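Local coordinates for penicillin-binding protein activator LpoB (Salmonella enterica subsp. enterica serovar Typhimurium, PDB 4Q6V) that probably regulates peptidoglycan synthesis as the outer-membrane lipoprotein activator of penicillin-binding protein 1B, represented here by its C-terminal domain, at residues A[81-84]-A[85-88]; A[117-120]-A[121-124]; A[105-108]-A[109-112]; A[73-76]-A[77-81]. All coordinates share one frame; numbering follows the deposited sequence.

Interaction 1 (A[81-84]-A[85-88]); sequences LGTR and SKAI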
loop_
_atom_site.group_PDB
_atom_site.type_symbol
_atom_site.label_atom_id
_atom_site.label_comp_id
_atom_site.label_asym_id
_atom_site.label_seq_id
_atom_site.Cartn_x
_atom_site.Cartn_y
_atom_site.Cartn_z
ATOM N N LEU A 81 -0.167 -0.909 -11.092
ATOM C CA LEU A 81 0.798 0.056 -10.545
ATOM C C LEU A 81 1.952 -0.683 -9.884
ATOM O O LEU A 81 2.458 -0.268 -8.836
ATOM C CB LEU A 81 0.176 1.028 -9.526
ATOM C CG LEU A 81 -0.664 2.203 -10.021
ATOM C CD1 LEU A 81 -1.654 1.786 -11.097
ATOM C CD2 LEU A 81 -1.370 2.854 -8.834
ATOM N N GLY A 82 2.354 -1.791 -10.507
ATOM C CA GLY A 82 3.550 -2.530 -10.070
ATOM C C GLY A 82 4.745 -1.605 -9.881
ATOM O O GLY A 82 5.253 -1.480 -8.751
ATOM N N THR A 83 5.161 -0.941 -10.966
ATOM C CA THR A 83 6.487 -0.330 -11.022
ATOM C C THR A 83 6.458 0.996 -10.275
ATOM O O THR A 83 5.401 1.505 -9.984
ATOM C CB THR A 83 7.063 -0.190 -12.455
ATOM O OG1 THR A 83 6.541 0.972 -13.088
ATOM C CG2 THR A 83 6.778 -1.424 -13.295
ATOM N N ARG A 84 7.634 1.515 -9.945
ATOM C CA ARG A 84 7.731 2.745 -9.188
ATOM C C ARG A 84 7.384 3.966 -10.064
ATOM O O ARG A 84 6.798 4.954 -9.603
ATOM C CB ARG A 84 9.125 2.847 -8.555
ATOM C CG ARG A 84 9.442 1.795 -7.516
ATOM C CD ARG A 84 10.747 2.099 -6.779
ATOM N NE ARG A 84 11.025 1.053 -5.796
ATOM C CZ ARG A 84 12.164 0.946 -5.096
ATOM N NH1 ARG A 84 13.157 1.828 -5.253
ATOM N NH2 ARG A 84 12.302 -0.043 -4.220
ATOM N N SER A 85 7.748 3.931 -11.339
ATOM C CA SER A 85 7.536 5.098 -12.190
ATOM C C SER A 85 6.060 5.284 -12.493
ATOM O O SER A 85 5.601 6.403 -12.631
ATOM C CB SER A 85 8.348 4.961 -13.493
ATOM O OG SER A 85 7.915 3.858 -14.281
ATOM N N LYS A 86 5.316 4.190 -12.597
ATOM C CA LYS A 86 3.859 4.281 -12.760
ATOM C C LYS A 86 3.195 4.778 -11.472
ATOM O O LYS A 86 2.275 5.563 -11.505
ATOM C CB LYS A 86 3.267 2.932 -13.139
ATOM C CG LYS A 86 3.504 2.531 -14.589
ATOM C CD LYS A 86 2.889 1.168 -14.864
ATOM C CE LYS A 86 3.365 0.597 -16.197
ATOM N NZ LYS A 86 2.638 -0.666 -16.499
ATOM N N ALA A 87 3.691 4.339 -10.326
ATOM C CA ALA A 87 3.117 4.718 -9.040
ATOM C C ALA A 87 3.342 6.194 -8.756
ATOM O O ALA A 87 2.445 6.900 -8.307
ATOM C CB ALA A 87 3.664 3.839 -7.933
ATOM N N ILE A 88 4.515 6.694 -9.072
ATOM C CA ILE A 88 4.829 8.099 -8.879
ATOM C C ILE A 88 4.094 8.981 -9.900
ATOM O O ILE A 88 3.644 10.101 -9.570
ATOM C CB ILE A 88 6.340 8.369 -8.989
ATOM C CG1 ILE A 88 7.052 7.650 -7.866
ATOM C CG2 ILE A 88 6.649 9.844 -8.833
ATOM C CD1 ILE A 88 8.545 7.570 -8.034
#

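Interaction 2 (A[117-120]-A[121-124]); sequences LMLV and QTGE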
loop_
_atom_site.group_PDB
_atom_site.type_symbol
_atom_site.label_atom_id
_atom_site.label_comp_id
_atom_site.label_asym_id
_atom_site.label_seq_id
_atom_site.Cartn_x
_atom_site.Cartn_y
_atom_site.Cartn_z
ATOM N N LEU A 117 7.200 2.370 2.322
ATOM C CA LEU A 117 6.607 3.696 2.135
ATOM C C LEU A 117 7.511 4.632 1.368
ATOM O O LEU A 117 8.614 5.008 1.859
ATOM C CB LEU A 117 6.245 4.299 3.487
ATOM C CG LEU A 117 5.486 5.615 3.433
ATOM C CD1 LEU A 117 4.061 5.376 2.982
ATOM C CD2 LEU A 117 5.558 6.265 4.796
HETATM N N MSE A 118 7.034 5.074 0.204
HETATM C CA MSE A 118 7.816 5.914 -0.696
HETATM C C MSE A 118 7.371 7.344 -0.594
HETATM O O MSE A 118 6.199 7.685 -0.765
HETATM C CB MSE A 118 7.725 5.365 -2.132
HETATM C CG MSE A 118 8.393 6.290 -3.101
HETATM SE SE MSE A 118 8.586 5.477 -4.863
HETATM C CE MSE A 118 6.796 5.970 -5.503
ATOM N N LEU A 119 8.303 8.243 -0.322
ATOM C CA LEU A 119 8.075 9.701 -0.489
ATOM C C LEU A 119 7.986 10.094 -1.954
ATOM O O LEU A 119 8.945 9.887 -2.707
ATOM C CB LEU A 119 9.187 10.490 0.194
ATOM C CG LEU A 119 8.980 12.005 0.382
ATOM C CD1 LEU A 119 7.911 12.274 1.449
ATOM C CD2 LEU A 119 10.308 12.672 0.766
ATOM N N VAL A 120 6.827 10.626 -2.365
ATOM C CA VAL A 120 6.572 10.904 -3.769
ATOM C C VAL A 120 7.535 11.943 -4.335
ATOM O O VAL A 120 8.177 11.742 -5.363
ATOM C CB VAL A 120 5.086 11.327 -4.026
ATOM C CG1 VAL A 120 4.887 11.856 -5.428
ATOM C CG2 VAL A 120 4.170 10.138 -3.775
ATOM N N GLN A 121 7.658 13.040 -3.607
ATOM C CA GLN A 121 8.546 14.128 -3.987
ATOM C C GLN A 121 9.880 13.677 -4.569
ATOM O O GLN A 121 10.321 14.184 -5.596
ATOM C CB GLN A 121 8.743 15.062 -2.788
ATOM C CG GLN A 121 9.736 16.187 -3.039
ATOM C CD GLN A 121 9.103 17.341 -3.751
ATOM O OE1 GLN A 121 9.025 18.433 -3.185
ATOM N NE2 GLN A 121 8.642 17.099 -4.980
ATOM N N THR A 122 10.524 12.718 -3.923
ATOM C CA THR A 122 11.907 12.381 -4.201
ATOM C C THR A 122 12.105 10.952 -4.701
ATOM O O THR A 122 13.144 10.612 -5.248
ATOM C CB THR A 122 12.776 12.548 -2.952
ATOM O OG1 THR A 122 12.379 11.619 -1.929
ATOM C CG2 THR A 122 12.616 13.974 -2.446
ATOM N N GLY A 123 11.135 10.092 -4.466
ATOM C CA GLY A 123 11.237 8.711 -4.848
ATOM C C GLY A 123 11.894 7.803 -3.834
ATOM O O GLY A 123 11.994 6.581 -4.076
ATOM N N GLU A 124 12.245 8.346 -2.674
ATOM C CA GLU A 124 12.989 7.580 -1.690
ATOM C C GLU A 124 12.125 6.758 -0.756
ATOM O O GLU A 124 11.083 7.242 -0.279
ATOM C CB GLU A 124 13.815 8.515 -0.829
ATOM C CG GLU A 124 14.426 7.861 0.411
ATOM C CD GLU A 124 15.348 8.795 1.176
ATOM O OE1 GLU A 124 15.355 10.016 0.946
ATOM O OE2 GLU A 124 16.133 8.287 1.986
#

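Interaction 3 (A[105-108]-A[109-112]); sequences SGNV and NAPA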
loop_
_atom_site.group_PDB
_atom_site.type_symbol
_atom_site.label_atom_id
_atom_site.label_comp_id
_atom_site.label_asym_id
_atom_site.label_seq_id
_atom_site.Cartn_x
_atom_site.Cartn_y
_atom_site.Cartn_z
ATOM N N SER A 105 4.342 -12.930 0.417
ATOM C CA SER A 105 5.183 -13.899 -0.237
ATOM C C SER A 105 5.450 -15.154 0.579
ATOM O O SER A 105 5.018 -15.292 1.749
ATOM C CB SER A 105 6.482 -13.212 -0.659
ATOM O OG SER A 105 7.297 -12.756 0.434
ATOM N N GLY A 106 6.140 -16.104 -0.047
ATOM C CA GLY A 106 6.412 -17.413 0.586
ATOM C C GLY A 106 5.256 -18.415 0.455
ATOM O O GLY A 106 4.554 -18.402 -0.539
ATOM N N ASN A 107 5.057 -19.252 1.470
ATOM C CA ASN A 107 3.998 -20.263 1.392
ATOM C C ASN A 107 2.592 -19.718 1.564
ATOM O O ASN A 107 2.338 -18.851 2.411
ATOM C CB ASN A 107 4.283 -21.348 2.421
ATOM C CG ASN A 107 3.378 -22.540 2.258
ATOM O OD1 ASN A 107 3.547 -23.324 1.317
ATOM N ND2 ASN A 107 2.427 -22.708 3.169
ATOM N N VAL A 108 1.636 -20.257 0.803
ATOM C CA VAL A 108 0.287 -19.753 0.804
ATOM C C VAL A 108 -0.359 -19.789 2.206
ATOM O O VAL A 108 -1.114 -18.904 2.608
ATOM C CB VAL A 108 -0.569 -20.492 -0.257
ATOM C CG1 VAL A 108 -0.761 -21.945 0.131
ATOM C CG2 VAL A 108 -1.889 -19.756 -0.470
ATOM N N ASN A 109 -0.030 -20.819 2.986
ATOM C CA ASN A 109 -0.600 -20.979 4.329
ATOM C C ASN A 109 0.210 -20.290 5.441
ATOM O O ASN A 109 -0.184 -20.314 6.612
ATOM C CB ASN A 109 -0.783 -22.446 4.681
ATOM C CG ASN A 109 -1.867 -23.090 3.856
ATOM O OD1 ASN A 109 -2.800 -22.427 3.380
ATOM N ND2 ASN A 109 -1.715 -24.401 3.624
ATOM N N ALA A 110 1.309 -19.642 5.075
ATOM C CA ALA A 110 2.163 -18.975 6.025
ATOM C C ALA A 110 2.902 -17.743 5.462
ATOM O O ALA A 110 4.105 -17.636 5.591
ATOM C CB ALA A 110 3.134 -19.984 6.593
ATOM N N PRO A 111 2.159 -16.803 4.875
ATOM C CA PRO A 111 2.742 -15.725 4.097
ATOM C C PRO A 111 3.637 -14.799 4.930
ATOM O O PRO A 111 3.465 -14.613 6.129
ATOM C CB PRO A 111 1.537 -14.973 3.601
ATOM C CG PRO A 111 0.380 -15.923 3.666
ATOM C CD PRO A 111 0.684 -16.748 4.868
ATOM N N ALA A 112 4.593 -14.184 4.270
ATOM C CA ALA A 112 5.315 -13.018 4.808
ATOM C C ALA A 112 4.827 -11.709 4.197
ATOM O O ALA A 112 4.878 -11.493 2.994
ATOM C CB ALA A 112 6.810 -13.223 4.676
#

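Interaction 4 (A[73-76]-A[77-81]); sequences LGLS and PQDSL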
loop_
_atom_site.group_PDB
_atom_site.type_symbol
_atom_site.label_atom_id
_atom_site.label_comp_id
_atom_site.label_asym_id
_atom_site.label_seq_id
_atom_site.Cartn_x
_atom_site.Cartn_y
_atom_site.Cartn_z
ATOM N N LEU A 73 -3.352 8.969 -17.849
ATOM C CA LEU A 73 -1.965 8.688 -18.145
ATOM C C LEU A 73 -1.781 7.624 -19.241
ATOM O O LEU A 73 -0.642 7.291 -19.582
ATOM C CB LEU A 73 -1.232 8.265 -16.860
ATOM C CG LEU A 73 -0.599 9.441 -16.101
ATOM C CD1 LEU A 73 -1.631 10.450 -15.615
ATOM C CD2 LEU A 73 0.211 8.898 -14.935
ATOM N N GLY A 74 -2.871 7.098 -19.785
ATOM C CA GLY A 74 -2.881 6.143 -20.894
ATOM C C GLY A 74 -2.537 4.725 -20.466
ATOM O O GLY A 74 -2.112 3.889 -21.270
ATOM N N LEU A 75 -2.646 4.452 -19.171
ATOM C CA LEU A 75 -2.354 3.124 -18.627
ATOM C C LEU A 75 -3.598 2.260 -18.854
ATOM O O LEU A 75 -4.697 2.747 -18.985
ATOM C CB LEU A 75 -1.960 3.160 -17.154
ATOM C CG LEU A 75 -0.724 3.994 -16.822
ATOM C CD1 LEU A 75 -0.433 3.939 -15.336
ATOM C CD2 LEU A 75 0.453 3.496 -17.660
ATOM N N SER A 76 -3.404 0.955 -18.940
ATOM C CA SER A 76 -4.500 0.009 -18.992
ATOM C C SER A 76 -5.334 0.155 -17.708
ATOM O O SER A 76 -4.820 0.422 -16.634
ATOM C CB SER A 76 -3.950 -1.397 -19.124
ATOM O OG SER A 76 -4.916 -2.328 -18.773
ATOM N N PRO A 77 -6.639 0.063 -17.840
ATOM C CA PRO A 77 -7.587 0.239 -16.738
ATOM C C PRO A 77 -7.327 -0.685 -15.542
ATOM O O PRO A 77 -7.656 -0.316 -14.436
ATOM C CB PRO A 77 -8.914 -0.217 -17.399
ATOM C CG PRO A 77 -8.760 0.128 -18.808
ATOM C CD PRO A 77 -7.347 -0.173 -19.131
ATOM N N GLN A 78 -6.788 -1.883 -15.773
ATOM C CA GLN A 78 -6.523 -2.850 -14.711
ATOM C C GLN A 78 -5.096 -2.769 -14.199
ATOM O O GLN A 78 -4.720 -3.487 -13.284
ATOM C CB GLN A 78 -6.809 -4.279 -15.185
ATOM C CG GLN A 78 -7.368 -5.130 -14.036
ATOM C CD GLN A 78 -8.738 -4.655 -13.586
ATOM O OE1 GLN A 78 -9.559 -4.247 -14.424
ATOM N NE2 GLN A 78 -8.991 -4.711 -12.281
ATOM N N ASP A 79 -4.308 -1.867 -14.763
ATOM C CA ASP A 79 -2.909 -1.727 -14.372
ATOM C C ASP A 79 -2.699 -1.743 -12.861
ATOM O O ASP A 79 -3.311 -1.001 -12.102
ATOM C CB ASP A 79 -2.319 -0.439 -14.933
ATOM C CG ASP A 79 -0.823 -0.474 -14.948
ATOM O OD1 ASP A 79 -0.294 -0.492 -16.089
ATOM O OD2 ASP A 79 -0.187 -0.489 -13.855
ATOM N N SER A 80 -1.772 -2.584 -12.410
ATOM C CA SER A 80 -1.642 -2.866 -10.987
ATOM C C SER A 80 -0.786 -1.802 -10.314
ATOM O O SER A 80 -0.700 -1.816 -9.078
ATOM C CB SER A 80 -0.985 -4.226 -10.779
ATOM O OG SER A 80 -1.966 -5.222 -10.678
ATOM N N LEU A 81 -0.167 -0.909 -11.092
ATOM C CA LEU A 81 0.798 0.056 -10.545
ATOM C C LEU A 81 1.952 -0.683 -9.884
ATOM O O LEU A 81 2.458 -0.268 -8.836
ATOM C CB LEU A 81 0.176 1.028 -9.526
ATOM C CG LEU A 81 -0.664 2.203 -10.021
ATOM C CD1 LEU A 81 -1.654 1.786 -11.097
ATOM C CD2 LEU A 81 -1.370 2.854 -8.834
#

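Interaction 1 (A[81-84]-A[85-88])
Ile-88 N donates to Arg-84 O at 2.9 Å with an N-H...O angle of 161°, the one strong hydrogen bond between 81-84 and 85-88. The donor is tilted 24° from the carbonyl plane. One residue earlier, the equivalent bond from Ala-87 N to Thr-83 O is stretched to 3.3 Å and counts as weak. A third link, also weak, joins two hydroxyls: Thr-83 OG1 and Ser-85 OG are 3.4 Å apart, and either could be the donor. Each of these oxygens sits between its own backbone N and carbonyl carbon, a rotation that brings the two within reach of each other.

Thr-83 is the N-cap residue of helix 84-94. Its psi is extended, whereas Arg-84 through Ile-88 all have helical phi and psi, so the change of conformation falls exactly here and Thr-83 O and Arg-84 O begin the i to i+4 ladder.

Around this polar start the aliphatic parts close in. The CG of Lys-86 passes 3.7 Å from Thr-83 OG1, and beyond CG the chain runs extended to NZ, which forms a salt bridge with Asp-79 in the preceding loop. Ala-87 points its methyl back at the cap, CB lying 3.6 Å from Thr-83 O, and Ile-88 lays CG1 3.2 Å from Arg-84 O. The side chain of Arg-84 leaves in the other direction, extended from CG to NE; both it and Ala-87 touch Tyr-101 of strand 98-106.

Interaction 2 (A[117-120]-A[121-124])
Met-118, present as selenomethionine, holds CG anti to its backbone N (chi1 174°) and stays extended through chi2, which puts CG and SE alongside the carbonyl of Gly-123, with SE 3.7 Å from Gly-123 O; the bend at chi3 then turns only the terminal CE. Leu-119 has the same first torsion but, as the next residue of the strand, sends its side chain to the opposite face, where CD2 comes within 3.6 Å of Thr-122 OG1, the two side chains crossing at a slant. That hydroxyl lies between the backbone N and carbonyl carbon of Thr-122, where it also accepts a weak bond from Glu-124 N.

The backbone supplies the firmer links. Gly-123 N donates to Leu-119 O at 2.8 Å and approaches almost along the C=O axis, with a C=O...N angle of 166°. Thr-122 N reaches the same oxygen only weakly, at 3.5 Å. Leu-119 N in turn donates to the next residue, Glu-124 O, at 3.0 Å.

The Gly-123 bond, from residue i+4 to i, closes an alpha turn, and residues 120-123 form the loop of the hairpin between antiparallel strands 112-119 and 125-132. The reversal is already under way: the CA 117-120 and CA 121-124 directions lie 143° apart. Gly-123 has a positive phi at which a side chain would press on the carbonyl oxygen of the residue before. Next to the bonded pair, Met-118 CA makes a CA-H...O contact with Glu-124 O at 3.6 Å.

On the Met-118 face the hairpin is covered by helix 84-94: Met-118 rests on Ile-88, and Val-120 on Ala-91 and Arg-92. Leu-119, across the sheet, packs against Tyr-98 of the adjoining strand.

Interaction 3 (A[105-108]-A[109-112])
Ser-105 and Ala-112 exchange two backbone hydrogen bonds, making an antiparallel hydrogen-bonded pair with CA atoms 5.1 Å apart. Ser-105 N donates to Ala-112 O at 3.0 Å, and Ala-112 N returns a straighter bond to Ser-105 O at 2.8 Å (N-H...O 170°). A third backbone bond, Ala-110 N to Asn-107 O at 3.0 Å, closes a type I turn; its donor stands above the carbonyl plane, 60° out of it, and so meets no lone pair.

Ser-105 O, already holding the amide of Ala-112, also has Pro-111 CA at 3.3 Å in a CA-H...O contact.

Among the packing contacts, the Pro-111 ring sets CG 3.5 Å from Val-108 O. Val-108 and Asn-109 run side by side, CG1 of Val-108 lying 3.9 Å from OD1 of Asn-109. Tyr-1 touches both Val-108 and Pro-111, while Asn-36 OD1 accepts from Val-108 N.

Pro-111 N, 3.2 Å from Asn-107 O, has no hydrogen to share, and no hydrogen bond forms there. The cross-links of this hairpin, which joins strands 98-106 and 112-119, are therefore the Ser-105/Ala-112 pair and the turn bond.

Interaction 4 (A[73-76]-A[77-81])
Asp-79 serves two successive turns: its backbone N closes one on Ser-76 O, and its side chain starts the next by accepting from Leu-81 N. The first bond, 3.0 Å from Asp-79 N to Ser-76 O, closes a type I turn from Ser-76 to Asp-79. It is fairly straight at the hydrogen (N-H...O 157°), yet the donor stands well above the carbonyl plane, 62° out of it, and engages no lone pair. Pro-77 and Gln-78 occupy the two central positions. Pro-77 suits the first of these, its ring restricting phi to near the value of -55° found here.

The same carbonyl oxygen is also met by carbon: Asp-79 CB lies 3.1 Å from Ser-76 O. At the entry to the turn, Ser-76 holds its hydroxyl anti to its own backbone N, which sets OG beside the proline ring, 3.3 Å from Pro-77 CD. Leu-75, just before the turn, points toward it, with CB 4.2 Å from Asp-79 OD1, and it also touches Ile-90 of helix 84-94.

The two carboxylate oxygens of Asp-79 have separate duties. OD2 accepts from Leu-81 N at 2.8 Å through its anti lone pair, while OD1 is occupied by Lys-86. Lys-70 NZ, from helix 63-72, donates to Pro-77 O and Asp-79 O.

Where that helix ends, Gly-74 adopts positive phi in a Schellman motif. The connection to helix 84-94 is therefore a Schellman C-cap followed by a type I turn, whose last residue, Asp-79, opens an Asx turn.

Interactions 1 and 4 belong to the same helix-to-helix connection: they share Leu-81, and the Lys-86/Asp-79 salt bridge joins the first turn of helix 84-94 to the loop. Interaction 1 also touches interaction 2, where Ile-88 packs on Met-118, so helix and sheet meet there. Interactions 2 and 3 are hairpins on opposite sides of the chain's centre, at the two ends of strand 112-119, with centres about 28 Å apart. Interactions 1 and 2 are partly buried and add aliphatic packing to their backbone bonds; interactions 3 and 4 lie at the surface, interaction 3 relying on hairpin backbone bonds with a proline in its return limb, interaction 4 largely on a carboxylate.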